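Local coordinates for putative secreted endoglycosylceramidase (Rhodococcus hoagii, PDB 6JYZ), which probably hydrolyses glycosidic bonds of galactose-linked ceramide glycolipids, as an endogalactosylceramidase of glycoside hydrolase family 5, at residues A[268-282]-A[311-323]. Residues are numbered along the deposited sequence; the frame is centred on the assembly and turned at random.
With IPA (isopropyl alcohol), chain D.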
ATOM      1  N   TRP A 268      -1.057   0.816  14.544  1.00  8.56           N
ATOM      2  CA  TRP A 268      -2.377   0.434  14.000  1.00  8.84           C
ATOM      3  C   TRP A 268      -2.308  -0.943  13.399  1.00  9.24           C
ATOM      4  O   TRP A 268      -3.289  -1.717  13.489  1.00  9.60           O
ATOM      5  CB  TRP A 268      -2.803   1.465  12.936  1.00  9.09           C
ATOM      6  CG  TRP A 268      -4.265   1.341  12.566  1.00  8.80           C
ATOM      7  CD1 TRP A 268      -4.883   0.292  11.913  1.00  9.27           C
ATOM      8  CD2 TRP A 268      -5.284   2.298  12.856  1.00  8.89           C
ATOM      9  NE1 TRP A 268      -6.241   0.557  11.798  1.00  9.61           N
ATOM     10  CE2 TRP A 268      -6.509   1.761  12.373  1.00  8.93           C
ATOM     11  CE3 TRP A 268      -5.298   3.559  13.436  1.00  9.27           C
ATOM     12  CZ2 TRP A 268      -7.715   2.467  12.479  1.00  9.44           C
ATOM     13  CZ3 TRP A 268      -6.496   4.258  13.552  1.00  9.80           C
ATOM     14  CH2 TRP A 268      -7.695   3.699  13.089  1.00  9.53           C
ATOM     15  N   SER A 269      -1.191  -1.311  12.784  1.00  8.72           N
ATOM     16  CA  SER A 269      -1.054  -2.625  12.166  1.00  9.71           C
ATOM     17  C   SER A 269      -0.990  -3.766  13.147  1.00 11.03           C
ATOM     18  O   SER A 269      -1.037  -4.937  12.671  1.00 12.58           O
ATOM     19  CB  SER A 269       0.194  -2.677  11.296  1.00 10.01           C
ATOM     20  OG  SER A 269       0.062  -1.707  10.284  1.00 10.97           O
ATOM     21  N   ALA A 270      -0.813  -3.495  14.443  1.00 10.50           N
ATOM     22  CA  ALA A 270      -0.822  -4.552  15.468  1.00 10.92           C
ATOM     23  C   ALA A 270      -2.047  -4.494  16.362  1.00  9.77           C
ATOM     24  O   ALA A 270      -2.331  -5.496  17.048  1.00 10.67           O
ATOM     25  CB  ALA A 270       0.432  -4.375  16.312  1.00 13.81           C
ATOM     26  N   PHE A 271      -2.795  -3.406  16.395  1.00  9.83           N
ATOM     27  CA  PHE A 271      -3.898  -3.266  17.332  1.00 10.07           C
ATOM     28  C   PHE A 271      -5.216  -2.958  16.650  1.00 10.74           C
ATOM     29  O   PHE A 271      -6.273  -3.106  17.312  1.00 10.91           O
ATOM     30  CB  PHE A 271      -3.630  -2.120  18.328  1.00 11.56           C
ATOM     31  CG  PHE A 271      -2.482  -2.452  19.254  1.00 11.97           C
ATOM     32  CD1 PHE A 271      -2.723  -3.327  20.339  1.00 14.58           C
ATOM     33  CD2 PHE A 271      -1.169  -2.145  18.953  1.00 15.25           C
ATOM     34  CE1 PHE A 271      -1.661  -3.683  21.172  1.00 15.62           C
ATOM     35  CE2 PHE A 271      -0.107  -2.560  19.762  1.00 16.74           C
ATOM     36  CZ  PHE A 271      -0.404  -3.319  20.876  1.00 16.01           C
ATOM     37  N   GLY A 272      -5.239  -2.477  15.398  1.00 10.21           N
ATOM     38  CA  GLY A 272      -6.486  -2.166  14.739  1.00 10.78           C
ATOM     39  C   GLY A 272      -6.989  -0.772  15.042  1.00  9.80           C
ATOM     40  O   GLY A 272      -8.094  -0.395  14.634  1.00 10.40           O
ATOM     41  N   PHE A 273      -6.218  -0.004  15.815  1.00  9.53           N
ATOM     42  CA  PHE A 273      -6.517   1.381  16.141  1.00  9.43           C
ATOM     43  C   PHE A 273      -5.215   1.982  16.698  1.00  9.13           C
ATOM     44  O   PHE A 273      -4.295   1.255  17.023  1.00 10.49           O
ATOM     45  CB  PHE A 273      -7.704   1.523  17.136  1.00 10.67           C
ATOM     46  CG  PHE A 273      -7.403   0.941  18.499  1.00 12.36           C
ATOM     47  CD1 PHE A 273      -7.556  -0.413  18.723  1.00 14.22           C
ATOM     48  CD2 PHE A 273      -7.018   1.761  19.553  1.00 14.62           C
ATOM     49  CE1 PHE A 273      -7.334  -0.962  19.996  1.00 19.13           C
ATOM     50  CE2 PHE A 273      -6.828   1.222  20.831  1.00 19.34           C
ATOM     51  CZ  PHE A 273      -6.925  -0.128  21.014  1.00 19.55           C
ATOM     52  N   ASP A 274      -5.233   3.309  16.880  1.00  9.97           N
ATOM     53  CA  ASP A 274      -4.055   4.036  17.366  1.00  9.94           C
ATOM     54  C   ASP A 274      -4.503   5.460  17.607  1.00 10.27           C
ATOM     55  O   ASP A 274      -5.613   5.859  17.229  1.00 12.00           O
ATOM     56  CB  ASP A 274      -2.978   4.022  16.273  1.00 11.52           C
ATOM     57  CG  ASP A 274      -1.621   4.390  16.700  1.00 14.09           C
ATOM     58  OD1 ASP A 274      -1.350   4.716  17.861  1.00 14.38           O
ATOM     59  OD2 ASP A 274      -0.769   4.259  15.746  1.00 15.63           O
ATOM     60  N   ALA A 275      -3.670   6.225  18.289  1.00 10.52           N
ATOM     61  CA  ALA A 275      -3.779   7.692  18.292  1.00 10.20           C
ATOM     62  C   ALA A 275      -3.619   8.160  16.852  1.00 10.78           C
ATOM     63  O   ALA A 275      -2.992   7.504  16.014  1.00 12.47           O
ATOM     64  CB  ALA A 275      -2.683   8.279  19.147  1.00 11.15           C
ATOM     65  N   LEU A 276      -4.250   9.263  16.520  1.00 11.42           N
ATOM     66  CA  LEU A 276      -4.316   9.788  15.158  1.00 10.72           C
ATOM     67  C   LEU A 276      -3.396  11.004  15.011  1.00 11.44           C
ATOM     68  O   LEU A 276      -3.461  11.935  15.832  1.00 12.00           O
ATOM     69  CB  LEU A 276      -5.741  10.179  14.797  1.00 12.15           C
ATOM     70  CG  LEU A 276      -6.722   9.027  14.726  1.00 12.64           C
ATOM     71  CD1 LEU A 276      -8.109   9.462  14.390  1.00 15.27           C
ATOM     72  CD2 LEU A 276      -6.281   7.955  13.693  1.00 15.55           C
ATOM     73  N   PRO A 277      -2.562  11.092  13.973  1.00 10.77           N
ATOM     74  CA  PRO A 277      -1.863  12.338  13.663  1.00 11.93           C
ATOM     75  C   PRO A 277      -2.811  13.530  13.663  1.00 12.64           C
ATOM     76  O   PRO A 277      -3.866  13.489  13.021  1.00 12.16           O
ATOM     77  CB  PRO A 277      -1.262  12.085  12.250  1.00 12.07           C
ATOM     78  CG  PRO A 277      -1.035  10.558  12.287  1.00 12.30           C
ATOM     79  CD  PRO A 277      -2.283  10.049  12.985  1.00 11.58           C
ATOM     80  N   PRO A 278      -2.543  14.601  14.415  1.00 11.34           N
ATOM     81  CA  PRO A 278      -3.526  15.680  14.543  1.00 11.74           C
ATOM     82  C   PRO A 278      -3.906  16.261  13.192  1.00 11.69           C
ATOM     83  O   PRO A 278      -3.092  16.442  12.304  1.00 11.91           O
ATOM     84  CB  PRO A 278      -2.786  16.669  15.430  1.00 12.12           C
ATOM     85  CG  PRO A 278      -1.897  15.777  16.317  1.00 12.13           C
ATOM     86  CD  PRO A 278      -1.428  14.684  15.404  1.00 11.82           C
ATOM     87  N   ARG A 279      -5.199  16.546  13.084  1.00 12.15           N
ATOM     88  CA  ARG A 279      -5.812  17.040  11.848  1.00 14.22           C
ATOM     89  C   ARG A 279      -5.149  18.273  11.319  1.00 13.07           C
ATOM     90  O   ARG A 279      -5.087  18.423  10.065  1.00 12.79           O
ATOM     91  CB  ARG A 279      -7.243  17.592  12.137  1.00 20.43           C
ATOM     92  CG  ARG A 279      -8.220  16.488  12.417  1.00 25.94           C
ATOM     93  CD  ARG A 279      -9.661  17.020  12.345  1.00 20.62           C
ATOM     94  NE  ARG A 279     -10.254  17.963  13.273  1.00 27.02           N
ATOM     95  CZ  ARG A 279     -11.581  17.960  13.452  1.00 32.66           C
ATOM     96  NH1 ARG A 279     -12.333  17.120  12.751  1.00 34.91           N
ATOM     97  NH2 ARG A 279     -12.155  18.789  14.309  1.00 34.99           N
ATOM     98  N   HIS A 280      -4.689  19.196  12.152  1.00 12.10           N
ATOM     99  CA  HIS A 280      -4.150  20.427  11.629  1.00 12.19           C
ATOM    100  C   HIS A 280      -2.917  20.164  10.762  1.00 13.80           C
ATOM    101  O   HIS A 280      -2.597  20.954   9.864  1.00 16.35           O
ATOM    102  CB  HIS A 280      -3.826  21.431  12.739  1.00 13.81           C
ATOM    103  CG  HIS A 280      -2.568  21.151  13.527  1.00 13.36           C
ATOM    104  ND1 HIS A 280      -2.436  20.289  14.633  1.00 18.51           N
ATOM    105  CD2 HIS A 280      -1.376  21.686  13.309  1.00 13.52           C
ATOM    106  CE1 HIS A 280      -1.166  20.412  15.045  1.00 13.43           C
ATOM    107  NE2 HIS A 280      -0.517  21.176  14.237  1.00 18.20           N
ATOM    108  N   TYR A 281      -2.178  19.079  10.978  1.00 11.90           N
ATOM    109  CA  TYR A 281      -1.032  18.750  10.146  1.00 11.54           C
ATOM    110  C   TYR A 281      -1.423  18.265   8.750  1.00 12.20           C
ATOM    111  O   TYR A 281      -0.534  18.247   7.885  1.00 12.48           O
ATOM    112  CB  TYR A 281      -0.226  17.655  10.839  1.00 10.82           C
ATOM    113  CG  TYR A 281       0.514  18.055  12.094  1.00 10.22           C
ATOM    114  CD1 TYR A 281       1.418  19.104  12.098  1.00 11.46           C
ATOM    115  CD2 TYR A 281       0.289  17.344  13.277  1.00 10.20           C
ATOM    116  CE1 TYR A 281       2.166  19.428  13.233  1.00 10.98           C
ATOM    117  CE2 TYR A 281       1.047  17.621  14.412  1.00 11.35           C
ATOM    118  CZ  TYR A 281       1.982  18.637  14.347  1.00 10.81           C
ATOM    119  OH  TYR A 281       2.772  18.978  15.437  1.00 13.99           O
ATOM    120  N   LEU A 282      -2.662  17.795   8.571  1.00 12.89           N
ATOM    121  CA  LEU A 282      -3.173  17.168   7.357  1.00 11.98           C
ATOM    122  C   LEU A 282      -4.269  18.037   6.749  1.00 13.24           C
ATOM    123  O   LEU A 282      -5.122  17.491   6.069  1.00 15.06           O
ATOM    124  CB  LEU A 282      -3.670  15.756   7.661  1.00 12.93           C
ATOM    125  CG  LEU A 282      -2.661  14.616   7.871  1.00 15.45           C
ATOM    126  CD1 LEU A 282      -1.615  14.497   6.784  1.00 11.25           C
ATOM    127  CD2 LEU A 282      -2.124  14.531   9.263  1.00 16.55           C
ATOM    128  N   PHE A 311     -12.850  -2.178  10.332  1.00 10.54           N
ATOM    129  CA  PHE A 311     -13.316  -1.224   9.330  1.00  9.67           C
ATOM    130  C   PHE A 311     -14.089  -0.068   9.962  1.00  9.85           C
ATOM    131  O   PHE A 311     -13.894   1.074   9.607  1.00 10.70           O
ATOM    132  CB  PHE A 311     -14.252  -1.888   8.306  1.00 10.23           C
ATOM    133  CG  PHE A 311     -13.523  -2.589   7.180  1.00  9.94           C
ATOM    134  CD1 PHE A 311     -12.929  -3.823   7.358  1.00 10.56           C
ATOM    135  CD2 PHE A 311     -13.425  -1.979   5.923  1.00 10.72           C
ATOM    136  CE1 PHE A 311     -12.271  -4.462   6.318  1.00 10.93           C
ATOM    137  CE2 PHE A 311     -12.772  -2.654   4.883  1.00 10.43           C
ATOM    138  CZ  PHE A 311     -12.215  -3.874   5.072  1.00 10.96           C
ATOM    139  N   ARG A 312     -14.976  -0.351  10.920  1.00 10.31           N
ATOM    140  CA  ARG A 312     -15.748   0.726  11.523  1.00 11.50           C
ATOM    141  C   ARG A 312     -14.847   1.751  12.210  1.00 10.36           C
ATOM    142  O   ARG A 312     -15.081   2.950  12.088  1.00 10.57           O
ATOM    143  CB  ARG A 312     -16.788   0.189  12.563  1.00 12.59           C
ATOM    144  CG  ARG A 312     -17.910  -0.548  11.803  1.00 15.33           C
ATOM    145  CD  ARG A 312     -18.946  -1.038  12.856  1.00 17.71           C
ATOM    146  NE  ARG A 312     -19.891  -1.908  12.158  1.00 25.51           N
ATOM    147  CZ  ARG A 312     -19.896  -3.243  12.145  1.00 22.48           C
ATOM    148  NH1 ARG A 312     -19.057  -3.954  12.884  1.00 23.31           N
ATOM    149  NH2 ARG A 312     -20.852  -3.855  11.439  1.00 28.39           N
ATOM    150  N   ILE A 313     -13.788   1.282  12.879  1.00 10.14           N
ATOM    151  CA  ILE A 313     -12.861   2.202  13.533  1.00 10.65           C
ATOM    152  C   ILE A 313     -12.146   3.056  12.494  1.00  9.81           C
ATOM    153  O   ILE A 313     -12.030   4.258  12.626  1.00 10.18           O
ATOM    154  CB  ILE A 313     -11.859   1.370  14.353  1.00 11.30           C
ATOM    155  CG1 ILE A 313     -12.573   0.658  15.518  1.00 12.67           C
ATOM    156  CG2 ILE A 313     -10.764   2.290  14.881  1.00 12.52           C
ATOM    157  CD1 ILE A 313     -11.727  -0.429  16.201  1.00 14.57           C
ATOM    158  N   ALA A 314     -11.676   2.405  11.413  1.00  9.97           N
ATOM    159  CA  ALA A 314     -10.962   3.136  10.371  1.00  9.59           C
ATOM    160  C   ALA A 314     -11.858   4.147   9.660  1.00  9.74           C
ATOM    161  O   ALA A 314     -11.430   5.242   9.320  1.00  9.61           O
ATOM    162  CB  ALA A 314     -10.379   2.151   9.375  1.00 10.13           C
ATOM    163  N   VAL A 315     -13.119   3.756   9.406  1.00 10.19           N
ATOM    164  CA  VAL A 315     -14.073   4.634   8.741  1.00 10.72           C
ATOM    165  C   VAL A 315     -14.374   5.850   9.641  1.00 10.15           C
ATOM    166  O   VAL A 315     -14.434   6.986   9.169  1.00 10.58           O
ATOM    167  CB  VAL A 315     -15.369   3.849   8.423  1.00 10.42           C
ATOM    168  CG1 VAL A 315     -16.548   4.762   8.061  1.00 11.91           C
ATOM    169  CG2 VAL A 315     -15.133   2.856   7.306  1.00 11.56           C
ATOM    170  N   ALA A 316     -14.514   5.620  10.963  1.00 10.46           N
ATOM    171  CA  ALA A 316     -14.755   6.753  11.851  1.00 10.44           C
ATOM    172  C   ALA A 316     -13.558   7.688  11.910  1.00 10.53           C
ATOM    173  O   ALA A 316     -13.688   8.911  11.941  1.00 10.94           O
ATOM    174  CB  ALA A 316     -15.087   6.261  13.255  1.00 11.92           C
ATOM    175  N   ALA A 317     -12.347   7.128  11.899  1.00 10.88           N
ATOM    176  CA  ALA A 317     -11.118   7.957  11.900  1.00 10.32           C
ATOM    177  C   ALA A 317     -11.046   8.787  10.611  1.00 10.13           C
ATOM    178  O   ALA A 317     -10.773   9.971  10.630  1.00 10.90           O
ATOM    179  CB  ALA A 317      -9.906   7.056  12.058  1.00 10.83           C
ATOM    180  N   ALA A 318     -11.311   8.135   9.440  1.00 10.63           N
ATOM    181  CA  ALA A 318     -11.251   8.879   8.178  1.00 10.60           C
ATOM    182  C   ALA A 318     -12.292   9.981   8.178  1.00 10.96           C
ATOM    183  O   ALA A 318     -12.025  11.099   7.700  1.00 12.46           O
ATOM    184  CB  ALA A 318     -11.501   7.914   7.007  1.00 10.44           C
ATOM    185  N   ASP A 319     -13.451   9.729   8.742  1.00 11.65           N
ATOM    186  CA  ASP A 319     -14.484  10.766   8.809  1.00 12.26           C
ATOM    187  C   ASP A 319     -14.077  11.930   9.691  1.00 12.93           C
ATOM    188  O   ASP A 319     -14.402  13.078   9.386  1.00 14.77           O
ATOM    189  CB  ASP A 319     -15.787  10.117   9.271  1.00 13.86           C
ATOM    190  CG  ASP A 319     -16.882  11.136   9.534  1.00 18.83           C
ATOM    191  OD1 ASP A 319     -17.410  11.631   8.505  1.00 23.98           O
ATOM    192  OD2 ASP A 319     -17.104  11.475  10.725  1.00 20.87           O
ATOM    193  N   TRP A 320     -13.310  11.671  10.745  1.00 12.94           N
ATOM    194  CA  TRP A 320     -12.784  12.762  11.555  1.00 12.36           C
ATOM    195  C   TRP A 320     -11.898  13.695  10.751  1.00 12.95           C
ATOM    196  O   TRP A 320     -11.886  14.922  10.930  1.00 13.60           O
ATOM    197  CB  TRP A 320     -12.067  12.184  12.784  1.00 14.59           C
ATOM    198  CG  TRP A 320     -11.442  13.213  13.690  1.00 14.05           C
ATOM    199  CD1 TRP A 320     -12.148  14.082  14.497  1.00 17.92           C
ATOM    200  CD2 TRP A 320     -10.053  13.360  13.957  1.00 15.10           C
ATOM    201  NE1 TRP A 320     -11.227  14.764  15.261  1.00 18.75           N
ATOM    202  CE2 TRP A 320      -9.946  14.401  14.908  1.00 16.69           C
ATOM    203  CE3 TRP A 320      -8.877  12.833  13.399  1.00 14.94           C
ATOM    204  CZ2 TRP A 320      -8.726  14.852  15.427  1.00 18.15           C
ATOM    205  CZ3 TRP A 320      -7.668  13.248  13.926  1.00 15.86           C
ATOM    206  CH2 TRP A 320      -7.586  14.232  14.929  1.00 18.23           C
ATOM    207  N   TYR A 321     -11.095  13.147   9.825  1.00 11.73           N
ATOM    208  CA  TYR A 321     -10.284  13.915   8.941  1.00 12.03           C
ATOM    209  C   TYR A 321     -11.071  14.506   7.780  1.00 12.82           C
ATOM    210  O   TYR A 321     -10.504  15.304   7.005  1.00 15.64           O
ATOM    211  CB  TYR A 321      -9.151  13.085   8.311  1.00 12.25           C
ATOM    212  CG  TYR A 321      -8.074  12.674   9.266  1.00 11.15           C
ATOM    213  CD1 TYR A 321      -7.124  13.609   9.693  1.00 10.95           C
ATOM    214  CD2 TYR A 321      -7.975  11.366   9.678  1.00 11.26           C
ATOM    215  CE1 TYR A 321      -6.055  13.198  10.508  1.00 10.29           C
ATOM    216  CE2 TYR A 321      -6.937  10.943  10.517  1.00 10.41           C
ATOM    217  CZ  TYR A 321      -5.998  11.879  10.906  1.00 10.20           C
ATOM    218  OH  TYR A 321      -4.952  11.445  11.701  1.00 10.60           O
ATOM    219  N   GLY A 322     -12.309  14.064   7.603  1.00 12.88           N
ATOM    220  CA  GLY A 322     -13.090  14.463   6.418  1.00 13.90           C
ATOM    221  C   GLY A 322     -12.495  13.886   5.139  1.00 12.98           C
ATOM    222  O   GLY A 322     -12.736  14.445   4.071  1.00 16.18           O
ATOM    223  N   ALA A 323     -11.779  12.775   5.239  1.00 11.71           N
ATOM    224  CA  ALA A 323     -10.966  12.274   4.132  1.00 10.51           C
ATOM    225  C   ALA A 323     -11.466  10.909   3.684  1.00 10.81           C
ATOM    226  O   ALA A 323     -11.997  10.137   4.492  1.00 10.99           O
ATOM    227  CB  ALA A 323      -9.542  12.117   4.624  1.00 12.54           C
TER
HETATM  228  C1  IPA D 503      -8.954   6.865  18.275  1.00 29.51           C
HETATM  229  C2  IPA D 503      -9.220   5.589  17.587  1.00 31.73           C
HETATM  230  C3  IPA D 503     -10.695   5.361  17.462  1.00 27.30           C
HETATM  231  O2  IPA D 503      -8.822   5.771  16.235  1.00 29.82           O
HETATM  232  O   HOH W   1      -7.748  16.408   7.476  1.00 33.50           O
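On the outside of the glycoside hydrolase barrel, the loop leaving helix 268-271 lies along helix 307-321 from Ile313 to its C-terminal end, and Arg279 and Trp320 meet where the two end. CG of Arg279 sits over the face of the Trp320 six-membered ring, 3.4 Å from its centroid, in a CH-pi contact. The chain then bends at chi3 (-67°) and lays the guanidinium flat on the indole, planes 8° apart, as an off-centre cation-pi stack over the five-membered ring. NH1 of Arg279 also donates to the carbonyl O of Trp320 at 2.9 Å, in the guanidinium plane, so stack and hydrogen bond together fix the rotation of the group. This oxygen belongs to the last helical turn, which closes at Gly322 in a Schellman motif.

Beside it, Tyr321 OH donates to a lone pair of Pro277 O at 2.7 Å, while CD of Pro277 packs against the same hydroxyl. The phenol ring reaches inward to Phe262 and Phe289, the last residues of barrel strands 259-262 and 287-289. The contact belongs to the (beta/alpha)8 barrel of family 5: the loop leads from strand 259-262 toward strand 287-289, and helix 307-321 packs on the latter, Ala317 against Phe289.

Leu276 CD1 lies between Ala317 CB (3.8 Å) and Trp320 CE3 (3.6 Å). Toward the N-terminus of the helix, Trp268, its CG anti to the backbone N (chi1 -166°), brings CH2 of its indole to Ile313 CG2 at 3.8 Å and CZ2 close to Ala314. The carbonyl O of Gly272 and CA of Phe273 cover one face of this indole. Beyond Arg279, a water lies within hydrogen-bonding distance of Leu282 O and Tyr321 O and links the two carbonyls.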